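Local coordinates for enoyl-acyl carrier protein reductase (Uncultured bacterium, PDB 6KI9) that probably catalyses the reduction of the enoyl-acyl carrier protein double bond that completes each elongation cycle of bacterial fatty acid synthesis, with a nicotinamide cofactor, at residues L309-K314 / A324-C329; F25-G30 / I51-R56; R31-G36 / A400-G405. All coordinates share one frame; numbering follows the deposited sequence.

Contact 1: residues L309-K314 / A324-C329; sequences LLKALK and AQWQAC
Lys314 lays its aliphatic chain across one face of the Trp326 indole, with CE 3.6 Å from the centroid of the five-membered ring in a CH-pi contact and NZ over the six-membered ring. The ammonium NZ lies 3.8 Å from the centroid of that six-membered ring of Trp326, only 8° off the ring normal, a well-centred cation-pi pair. This reach depends on an extended lysine chain (chi2 -169°, chi4 -180°), which carries CD, CE and NZ out over the ring. The opposite face of the indole is met by Leu310, whose CB sits toward the rim and whose CD2 lies 3.9 Å from the centroid of the five-membered ring. Helices 309-315 and 320-331 form an antiparallel helical hairpin; the axes of segments 309-314 and 324-329 approach to 10.3 Å, with the indole set between them. The ring edge is used as well: Trp326 NE1 donates to Leu310 O at 3.0 Å, the acceptor lying near the ring plane while the N-H meets the carbonyl from above its plane. That oxygen serves the helix and the indole together, since it also takes weak bonds from Leu313 N and Lys314 N. Replacing Trp326 by an alanine is likely to leave the Lys314 ammonium without its aromatic partner, remove the N-H that meets Leu310 O and open a gap between the helices. Beside the indole, Leu313 CD1 rests against Gln325 CB at 3.9 Å, and Leu310 CD2 also approaches Cys329 SG. Leu339 and Leu343 of helix 339-351 close in on Trp326.

Contact 2: residues F25-G30 / I51-R56; sequences FGELFG and ITVGRR. With EDO (1,2-ethanediol), chain F; EDO (1,2-ethanediol), chain H; EDO (1,2-ethanediol), chain K.
Glu27 OE1 is gripped by three donors of segment 51-56: the hydroxyl of Thr52, the backbone N of Val53 and the guanidinium of Arg55. Val53 N, 2.9 Å from Glu27 OE1, meets it nearly along the C-O axis, whereas Thr52 OG1 comes in from above the carboxylate plane. Arg55 completes the grip with an end-on, bidentate salt bridge, NH1 to Glu27 OE1 and NH2 to Glu27 OE2, the latter at 2.7 Å with an almost straight N-H...O angle of 174°. Both nitrogens lie on the syn sides of the carboxylate oxygens but tilted out of the carboxylate plane, the two flat groups being turned 31° apart. The extended glutamate, with CG opposite the backbone N (chi1 -172°), carries the carboxylate across to the turn. There Thr52 OG1 also accepts from Gly54 N at 3.0 Å, forming an ST turn, and Arg55 NH1 donates to Gly54 O, so the turn and the arginine that holds the carboxylate are themselves tied together. The salt bridge and the two further donors together fix the rotation of the carboxylate.

Phe29 CZ lies over the guanidinium face of Arg55, 3.7 Å from its NH1, with the arginine at the ring's edge; the Phe29 edge also meets Val53 CG2. Deeper in, Ile51 CG1 packs 3.2 Å from Gly26 N, and a water donates to both Gly26 O and Ile51 O. An ethanediol, probably from the crystallisation liquor, accepts from Glu27 N and donates to Glu27 O. The loop after strand 21-25 meets the break within the adjacent parallel strand 47-56, an arrangement consistent with the cofactor-binding edge of a Rossmann-type sheet, as expected for the NADP-Rossmann clan.

Contact 3: residues R31-G36 / A400-G405; sequences RGYANG and ALVLEG. With EDO (1,2-ethanediol), chain E.
Largely apolar packing joins the loop and first turn of helix 33-43 to the middle of helix 394-413, with Leu403 as the side chain set between two flat groups. Its two methyl branches divide the work. Leu403 CD2 lies over one face of the Tyr33 ring, 3.8 Å from the ring centroid and 22° off the normal, a CH-pi contact offset toward the rim. Leu403 CD1 sits over the centre of the Arg31 guanidinium face, 3.4 Å from Arg31 CZ. The arginine gets there through a chain extended from CG to NE, its CG turned opposite the backbone N (chi1 172°), while its NH2 edge rests against Ala400. Farther along the tyrosine, Val402 CG1 approaches Tyr33 OH at 3.2 Å and Tyr33 CE1 at 3.9 Å. That hydroxyl is hydrogen-bonded to Pro289 O, which probably helps to hold the ring in place beneath Leu403. At the start of helix 33-43, Gly32 N donates to Asn35 OD1 at 2.8 Å, and an ethanediol oxygen accepts from Ala34 N.

No direct hydrogen bond crosses between the two segments. A water donates to Ala400 O and takes a weak bond from Arg31 NH2, a tenuous bridge between the segments. The direct contact thus rests on Leu403 methyls against an aromatic and a guanidinium face, so it depends on shape and dispersion, not on directed bonds.

Contact 2 opens in the loop after strand 21-25 and closes on strand 47-56 of the main sheet; contact 3 opens between them, at the start of helix 33-43, and closes later on helix 394-413, so the two cross along the chain. Contact 1 falls within that long interval. In space contact 3 lies between the others: its centre is about 17 Å from that of contact 1 and about 18 Å from that of contact 2, whereas contacts 1 and 2 are about 35 Å apart, centre to centre. Leu401 packs on Leu313 and Gln325, and Val402 on Leu309, while Leu28 meets Ala34 and Asn35. The three contacts connect the N-terminal strand region to the late helices.

Contact 1: residues L309-K314 / A324-C329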
loop_
_atom_site.group_PDB
_atom_site.type_symbol
_atom_site.label_atom_id
_atom_site.label_comp_id
_atom_site.label_asym_id
_atom_site.label_seq_id
_atom_site.Cartn_x
_atom_site.Cartn_y
_atom_site.Cartn_z
ATOM N N LEU A 309 13.662 5.911 11.942
ATOM C CA LEU A 309 13.816 4.478 12.148
ATOM C C LEU A 309 15.217 4.165 12.678
ATOM O O LEU A 309 15.382 3.251 13.490
ATOM C CB LEU A 309 13.536 3.704 10.850
ATOM C CG LEU A 309 13.732 2.189 10.927
ATOM C CD1 LEU A 309 12.739 1.566 11.901
ATOM C CD2 LEU A 309 13.591 1.548 9.545
ATOM N N LEU A 310 16.215 4.949 12.261
ATOM C CA LEU A 310 17.576 4.733 12.753
ATOM C C LEU A 310 17.625 4.787 14.276
ATOM O O LEU A 310 18.187 3.890 14.935
ATOM C CB LEU A 310 18.531 5.766 12.158
ATOM C CG LEU A 310 18.903 5.449 10.713
ATOM C CD1 LEU A 310 19.512 6.657 10.015
ATOM C CD2 LEU A 310 19.860 4.272 10.701
ATOM N N LYS A 311 16.985 5.807 14.836
ATOM C CA LYS A 311 16.985 5.949 16.287
ATOM C C LYS A 311 16.209 4.801 16.917
ATOM O O LYS A 311 16.591 4.294 17.979
ATOM C CB LYS A 311 16.418 7.309 16.701
ATOM C CG LYS A 311 17.277 8.477 16.204
ATOM C CD LYS A 311 16.869 9.812 16.817
ATOM C CE LYS A 311 18.024 10.801 16.779
ATOM N NZ LYS A 311 19.209 10.295 17.531
ATOM N N ALA A 312 15.148 4.368 16.239
ATOM C CA ALA A 312 14.336 3.271 16.743
ATOM C C ALA A 312 15.190 2.015 16.833
ATOM O O ALA A 312 15.094 1.270 17.818
ATOM C CB ALA A 312 13.117 3.043 15.862
ATOM N N LEU A 313 16.063 1.808 15.845
ATOM C CA LEU A 313 16.878 0.600 15.858
ATOM C C LEU A 313 17.768 0.601 17.092
ATOM O O LEU A 313 18.011 -0.447 17.692
ATOM C CB LEU A 313 17.733 0.491 14.597
ATOM C CG LEU A 313 17.011 0.289 13.266
ATOM C CD1 LEU A 313 18.027 0.189 12.150
ATOM C CD2 LEU A 313 16.125 -0.947 13.318
ATOM N N LYS A 314 18.221 1.783 17.503
ATOM C CA LYS A 314 19.077 1.825 18.676
ATOM C C LYS A 314 18.241 1.681 19.935
ATOM O O LYS A 314 18.653 1.016 20.890
ATOM C CB LYS A 314 19.891 3.119 18.703
ATOM C CG LYS A 314 21.081 3.085 17.766
ATOM C CD LYS A 314 22.023 4.256 18.002
ATOM C CE LYS A 314 23.343 4.042 17.281
ATOM N NZ LYS A 314 24.283 5.170 17.506
ATOM N N ALA A 324 25.609 -1.460 12.738
ATOM C CA ALA A 324 26.011 -1.704 11.362
ATOM C C ALA A 324 25.092 -0.985 10.368
ATOM O O ALA A 324 25.538 -0.578 9.293
ATOM C CB ALA A 324 26.043 -3.202 11.077
ATOM N N GLN A 325 23.815 -0.827 10.719
ATOM C CA GLN A 325 22.897 -0.092 9.846
ATOM C C GLN A 325 23.258 1.392 9.838
ATOM O O GLN A 325 23.249 2.046 8.776
ATOM C CB GLN A 325 21.447 -0.278 10.284
ATOM C CG GLN A 325 21.007 -1.724 10.264
ATOM C CD GLN A 325 21.470 -2.432 9.004
ATOM O OE1 GLN A 325 21.083 -2.064 7.891
ATOM N NE2 GLN A 325 22.336 -3.432 9.171
ATOM N N TRP A 326 23.602 1.910 11.021
ATOM C CA TRP A 326 24.099 3.283 11.111
ATOM C C TRP A 326 25.354 3.468 10.258
ATOM O O TRP A 326 25.472 4.449 9.529
ATOM C CB TRP A 326 24.377 3.666 12.568
ATOM C CG TRP A 326 23.141 4.077 13.321
ATOM C CD1 TRP A 326 22.036 3.311 13.587
ATOM C CD2 TRP A 326 22.881 5.369 13.863
ATOM N NE1 TRP A 326 21.104 4.052 14.280
ATOM C CE2 TRP A 326 21.600 5.320 14.465
ATOM C CE3 TRP A 326 23.601 6.571 13.921
ATOM C CZ2 TRP A 326 21.035 6.417 15.107
ATOM C CZ3 TRP A 326 23.036 7.662 14.556
ATOM C CH2 TRP A 326 21.764 7.580 15.135
ATOM N N GLN A 327 26.290 2.526 10.339
ATOM C CA GLN A 327 27.494 2.579 9.510
ATOM C C GLN A 327 27.160 2.584 8.012
ATOM O O GLN A 327 27.724 3.363 7.230
ATOM C CB GLN A 327 28.411 1.401 9.841
ATOM C CG GLN A 327 28.971 1.429 11.260
ATOM C CD GLN A 327 30.161 2.369 11.377
ATOM O OE1 GLN A 327 30.082 3.426 12.008
ATOM N NE2 GLN A 327 31.267 1.992 10.755
ATOM N N ALA A 328 26.221 1.721 7.623
ATOM C CA ALA A 328 25.800 1.635 6.231
ATOM C C ALA A 328 25.241 2.963 5.750
ATOM O O ALA A 328 25.481 3.381 4.613
ATOM C CB ALA A 328 24.755 0.533 6.051
ATOM N N CYS A 329 24.484 3.623 6.620
ATOM C CA CYS A 329 23.894 4.911 6.262
ATOM C C CYS A 329 24.912 6.043 6.260
ATOM O O CYS A 329 24.764 6.997 5.499
ATOM C CB CYS A 329 22.734 5.237 7.199
ATOM S SG CYS A 329 21.320 4.142 6.912
#

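Contact 2: residues F25-G30 / I51-R56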
loop_
_atom_site.group_PDB
_atom_site.type_symbol
_atom_site.label_atom_id
_atom_site.label_comp_id
_atom_site.label_asym_id
_atom_site.label_seq_id
_atom_site.Cartn_x
_atom_site.Cartn_y
_atom_site.Cartn_z
ATOM N N PHE A 25 -4.016 -12.099 -3.649
ATOM C CA PHE A 25 -5.119 -11.424 -4.308
ATOM C C PHE A 25 -4.636 -10.062 -4.805
ATOM O O PHE A 25 -4.882 -9.010 -4.201
ATOM C CB PHE A 25 -6.320 -11.298 -3.367
ATOM C CG PHE A 25 -7.609 -10.978 -4.076
ATOM C CD1 PHE A 25 -8.295 -11.967 -4.764
ATOM C CD2 PHE A 25 -8.130 -9.693 -4.061
ATOM C CE1 PHE A 25 -9.480 -11.684 -5.423
ATOM C CE2 PHE A 25 -9.320 -9.402 -4.719
ATOM C CZ PHE A 25 -9.995 -10.404 -5.403
ATOM N N GLY A 26 -3.929 -10.119 -5.928
ATOM C CA GLY A 26 -3.252 -8.987 -6.525
ATOM C C GLY A 26 -2.208 -9.599 -7.439
ATOM O O GLY A 26 -1.897 -10.778 -7.301
ATOM N N GLU A 27 -1.664 -8.833 -8.376
ATOM C CA GLU A 27 -0.598 -9.387 -9.202
ATOM C C GLU A 27 0.690 -8.644 -8.908
ATOM O O GLU A 27 0.717 -7.415 -8.853
ATOM C CB GLU A 27 -0.934 -9.319 -10.698
ATOM C CG GLU A 27 0.091 -10.072 -11.554
ATOM C CD GLU A 27 -0.300 -10.207 -13.017
ATOM O OE1 GLU A 27 -1.443 -9.860 -13.378
ATOM O OE2 GLU A 27 0.545 -10.682 -13.807
ATOM N N LEU A 28 1.756 -9.417 -8.725
ATOM C CA LEU A 28 3.073 -8.890 -8.405
ATOM C C LEU A 28 3.737 -8.231 -9.619
ATOM O O LEU A 28 3.919 -8.857 -10.663
ATOM C CB LEU A 28 3.943 -10.028 -7.866
ATOM C CG LEU A 28 5.155 -9.782 -6.977
ATOM C CD1 LEU A 28 4.755 -9.050 -5.716
ATOM C CD2 LEU A 28 5.793 -11.123 -6.637
ATOM N N PHE A 29 4.087 -6.957 -9.469
ATOM C CA PHE A 29 4.843 -6.220 -10.476
ATOM C C PHE A 29 5.919 -5.393 -9.790
ATOM O O PHE A 29 5.628 -4.337 -9.230
ATOM C CB PHE A 29 3.946 -5.291 -11.300
ATOM C CG PHE A 29 2.926 -5.998 -12.146
ATOM C CD1 PHE A 29 3.310 -6.676 -13.292
ATOM C CD2 PHE A 29 1.578 -5.935 -11.828
ATOM C CE1 PHE A 29 2.374 -7.312 -14.085
ATOM C CE2 PHE A 29 0.636 -6.567 -12.619
ATOM C CZ PHE A 29 1.035 -7.254 -13.751
ATOM N N GLY A 30 7.162 -5.858 -9.836
ATOM C CA GLY A 30 8.230 -5.153 -9.157
ATOM C C GLY A 30 8.229 -5.415 -7.664
ATOM O O GLY A 30 7.299 -6.017 -7.127
ATOM N N ILE A 51 -3.570 -14.543 -8.459
ATOM C CA ILE A 51 -4.471 -14.128 -9.515
ATOM C C ILE A 51 -3.714 -13.333 -10.566
ATOM O O ILE A 51 -2.535 -13.025 -10.404
ATOM C CB ILE A 51 -5.647 -13.278 -8.969
ATOM C CG1 ILE A 51 -5.136 -12.006 -8.278
ATOM C CG2 ILE A 51 -6.483 -14.093 -7.992
ATOM C CD1 ILE A 51 -5.046 -10.777 -9.181
ATOM N N THR A 52 -4.402 -13.005 -11.648
ATOM C CA THR A 52 -3.860 -12.070 -12.614
ATOM C C THR A 52 -4.864 -10.955 -12.843
ATOM O O THR A 52 -6.074 -11.164 -12.744
ATOM C CB THR A 52 -3.506 -12.741 -13.952
ATOM O OG1 THR A 52 -3.016 -11.747 -14.860
ATOM C CG2 THR A 52 -4.731 -13.405 -14.577
ATOM N N VAL A 53 -4.356 -9.767 -13.137
ATOM C CA VAL A 53 -5.221 -8.647 -13.471
ATOM C C VAL A 53 -5.528 -8.652 -14.960
ATOM O O VAL A 53 -6.344 -7.863 -15.435
ATOM C CB VAL A 53 -4.585 -7.300 -13.083
ATOM C CG1 VAL A 53 -4.351 -7.247 -11.580
ATOM C CG2 VAL A 53 -3.282 -7.092 -13.835
ATOM N N GLY A 54 -4.862 -9.541 -15.691
ATOM C CA GLY A 54 -5.051 -9.643 -17.125
ATOM C C GLY A 54 -4.222 -8.603 -17.851
ATOM O O GLY A 54 -3.473 -7.847 -17.234
ATOM N N ARG A 55 -4.365 -8.566 -19.170
ATOM C CA ARG A 55 -3.703 -7.565 -19.998
ATOM C C ARG A 55 -4.725 -6.972 -20.958
ATOM O O ARG A 55 -5.919 -7.261 -20.859
ATOM C CB ARG A 55 -2.526 -8.166 -20.772
ATOM C CG ARG A 55 -1.527 -8.956 -19.927
ATOM C CD ARG A 55 -0.694 -8.066 -19.017
ATOM N NE ARG A 55 0.283 -8.841 -18.253
ATOM C CZ ARG A 55 0.099 -9.259 -17.002
ATOM N NH1 ARG A 55 -1.027 -8.973 -16.362
ATOM N NH2 ARG A 55 1.043 -9.963 -16.388
ATOM N N ARG A 56 -4.251 -6.166 -21.903
ATOM C CA ARG A 56 -5.130 -5.523 -22.872
ATOM C C ARG A 56 -4.705 -5.865 -24.293
ATOM O O ARG A 56 -3.514 -5.917 -24.594
ATOM C CB ARG A 56 -5.120 -4.006 -22.681
ATOM C CG ARG A 56 -5.500 -3.539 -21.287
ATOM C CD ARG A 56 -6.992 -3.316 -21.187
ATOM N NE ARG A 56 -7.408 -2.910 -19.847
ATOM C CZ ARG A 56 -8.674 -2.716 -19.496
ATOM N NH1 ARG A 56 -9.637 -2.883 -20.390
ATOM N NH2 ARG A 56 -8.976 -2.355 -18.256
HETATM C C1 EDO F . -2.292 -5.583 -6.880
HETATM O O1 EDO F . -2.689 -5.891 -8.222
HETATM C C2 EDO F . -0.812 -5.215 -6.822
HETATM O O2 EDO F . -0.038 -6.355 -6.430
HETATM C C1 EDO H . -13.137 -3.659 -18.935
HETATM O O1 EDO H . -12.480 -2.926 -19.975
HETATM C C2 EDO H . -12.113 -4.048 -17.877
HETATM O O2 EDO H . -11.380 -2.886 -17.475
HETATM C C1 EDO K . -7.184 -0.176 -15.401
HETATM O O1 EDO K . -7.739 -1.266 -16.144
HETATM C C2 EDO K . -6.934 0.997 -16.339
HETATM O O2 EDO K . -6.661 2.169 -15.565
HETATM O O HOH W 1 -0.609 -13.035 -8.436
#

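Contact 3: residues R31-G36 / A400-G405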
loop_
_atom_site.group_PDB
_atom_site.type_symbol
_atom_site.label_atom_id
_atom_site.label_comp_id
_atom_site.label_asym_id
_atom_site.label_seq_id
_atom_site.Cartn_x
_atom_site.Cartn_y
_atom_site.Cartn_z
ATOM N N ARG A 31 9.280 -4.967 -6.990
ATOM C CA ARG A 31 9.444 -5.237 -5.568
ATOM C C ARG A 31 8.653 -4.256 -4.709
ATOM O O ARG A 31 8.575 -3.065 -5.013
ATOM C CB ARG A 31 10.927 -5.182 -5.191
ATOM C CG ARG A 31 11.220 -5.258 -3.694
ATOM C CD ARG A 31 12.691 -4.966 -3.416
ATOM N NE ARG A 31 13.053 -5.146 -2.013
ATOM C CZ ARG A 31 13.728 -4.254 -1.291
ATOM N NH1 ARG A 31 14.112 -3.104 -1.834
ATOM N NH2 ARG A 31 14.016 -4.510 -0.022
ATOM N N GLY A 32 8.047 -4.776 -3.647
ATOM C CA GLY A 32 7.330 -3.964 -2.682
ATOM C C GLY A 32 7.088 -4.793 -1.437
ATOM O O GLY A 32 7.777 -5.788 -1.216
ATOM N N TYR A 33 6.087 -4.415 -0.647
ATOM C CA TYR A 33 5.789 -5.109 0.607
ATOM C C TYR A 33 5.436 -6.582 0.408
ATOM O O TYR A 33 5.841 -7.433 1.197
ATOM C CB TYR A 33 4.631 -4.429 1.344
ATOM C CG TYR A 33 5.017 -3.302 2.281
ATOM C CD1 TYR A 33 5.744 -3.550 3.442
ATOM C CD2 TYR A 33 4.620 -1.998 2.024
ATOM C CE1 TYR A 33 6.086 -2.516 4.305
ATOM C CE2 TYR A 33 4.955 -0.965 2.884
ATOM C CZ TYR A 33 5.685 -1.231 4.017
ATOM O OH TYR A 33 6.024 -0.207 4.874
ATOM N N ALA A 34 4.653 -6.868 -0.630
ATOM C CA ALA A 34 4.098 -8.208 -0.814
ATOM C C ALA A 34 5.179 -9.280 -0.947
ATOM O O ALA A 34 4.981 -10.420 -0.524
ATOM C CB ALA A 34 3.178 -8.238 -2.038
ATOM N N ASN A 35 6.318 -8.923 -1.534
ATOM C CA ASN A 35 7.392 -9.897 -1.724
ATOM C C ASN A 35 7.832 -10.565 -0.420
ATOM O O ASN A 35 7.998 -11.783 -0.365
ATOM C CB ASN A 35 8.593 -9.230 -2.402
ATOM C CG ASN A 35 8.254 -8.686 -3.772
ATOM O OD1 ASN A 35 7.708 -7.589 -3.898
ATOM N ND2 ASN A 35 8.564 -9.457 -4.813
ATOM N N GLY A 36 8.002 -9.774 0.635
ATOM C CA GLY A 36 8.423 -10.300 1.919
ATOM C C GLY A 36 7.399 -11.249 2.528
ATOM O O GLY A 36 7.750 -12.275 3.130
ATOM N N ALA A 400 14.416 -0.742 2.628
ATOM C CA ALA A 400 14.697 -2.179 2.599
ATOM C C ALA A 400 14.498 -2.814 3.974
ATOM O O ALA A 400 13.928 -3.914 4.089
ATOM C CB ALA A 400 16.105 -2.437 2.096
ATOM N N LEU A 401 14.948 -2.117 5.019
ATOM C CA LEU A 401 14.753 -2.630 6.375
ATOM C C LEU A 401 13.275 -2.757 6.743
ATOM O O LEU A 401 12.858 -3.754 7.353
ATOM C CB LEU A 401 15.462 -1.735 7.397
ATOM C CG LEU A 401 16.985 -1.721 7.305
ATOM C CD1 LEU A 401 17.560 -0.896 8.450
ATOM C CD2 LEU A 401 17.533 -3.138 7.321
ATOM N N VAL A 402 12.481 -1.748 6.395
ATOM C CA VAL A 402 11.055 -1.794 6.703
ATOM C C VAL A 402 10.382 -2.969 5.993
ATOM O O VAL A 402 9.587 -3.689 6.598
ATOM C CB VAL A 402 10.347 -0.483 6.323
ATOM C CG1 VAL A 402 8.840 -0.645 6.415
ATOM C CG2 VAL A 402 10.820 0.654 7.226
ATOM N N LEU A 403 10.706 -3.167 4.717
ATOM C CA LEU A 403 10.147 -4.311 3.980
ATOM C C LEU A 403 10.499 -5.630 4.686
ATOM O O LEU A 403 9.625 -6.523 4.915
ATOM C CB LEU A 403 10.672 -4.318 2.546
ATOM C CG LEU A 403 10.241 -3.138 1.679
ATOM C CD1 LEU A 403 10.833 -3.253 0.287
ATOM C CD2 LEU A 403 8.731 -3.065 1.603
ATOM N N GLU A 404 11.785 -5.728 5.050
ATOM C CA GLU A 404 12.335 -6.921 5.697
ATOM C C GLU A 404 11.625 -7.246 7.008
ATOM O O GLU A 404 11.311 -8.407 7.283
ATOM C CB GLU A 404 13.835 -6.749 5.958
ATOM C CG GLU A 404 14.469 -7.918 6.719
ATOM C CD GLU A 404 15.932 -7.678 7.072
ATOM O OE1 GLU A 404 16.508 -6.666 6.626
ATOM O OE2 GLU A 404 16.506 -8.504 7.809
ATOM N N GLY A 405 11.356 -6.223 7.811
ATOM C CA GLY A 405 10.714 -6.421 9.096
ATOM C C GLY A 405 9.224 -6.688 8.986
ATOM O O GLY A 405 8.655 -7.443 9.787
HETATM C C1 EDO E . 1.246 -3.359 -1.563
HETATM O O1 EDO E . 2.089 -2.337 -1.018
HETATM C C2 EDO E . 1.962 -4.700 -1.472
HETATM O O2 EDO E . 3.287 -4.566 -1.997
HETATM O O HOH W 2 14.009 -5.897 2.135
HETATM O O HOH W 3 7.078 -6.977 3.638
#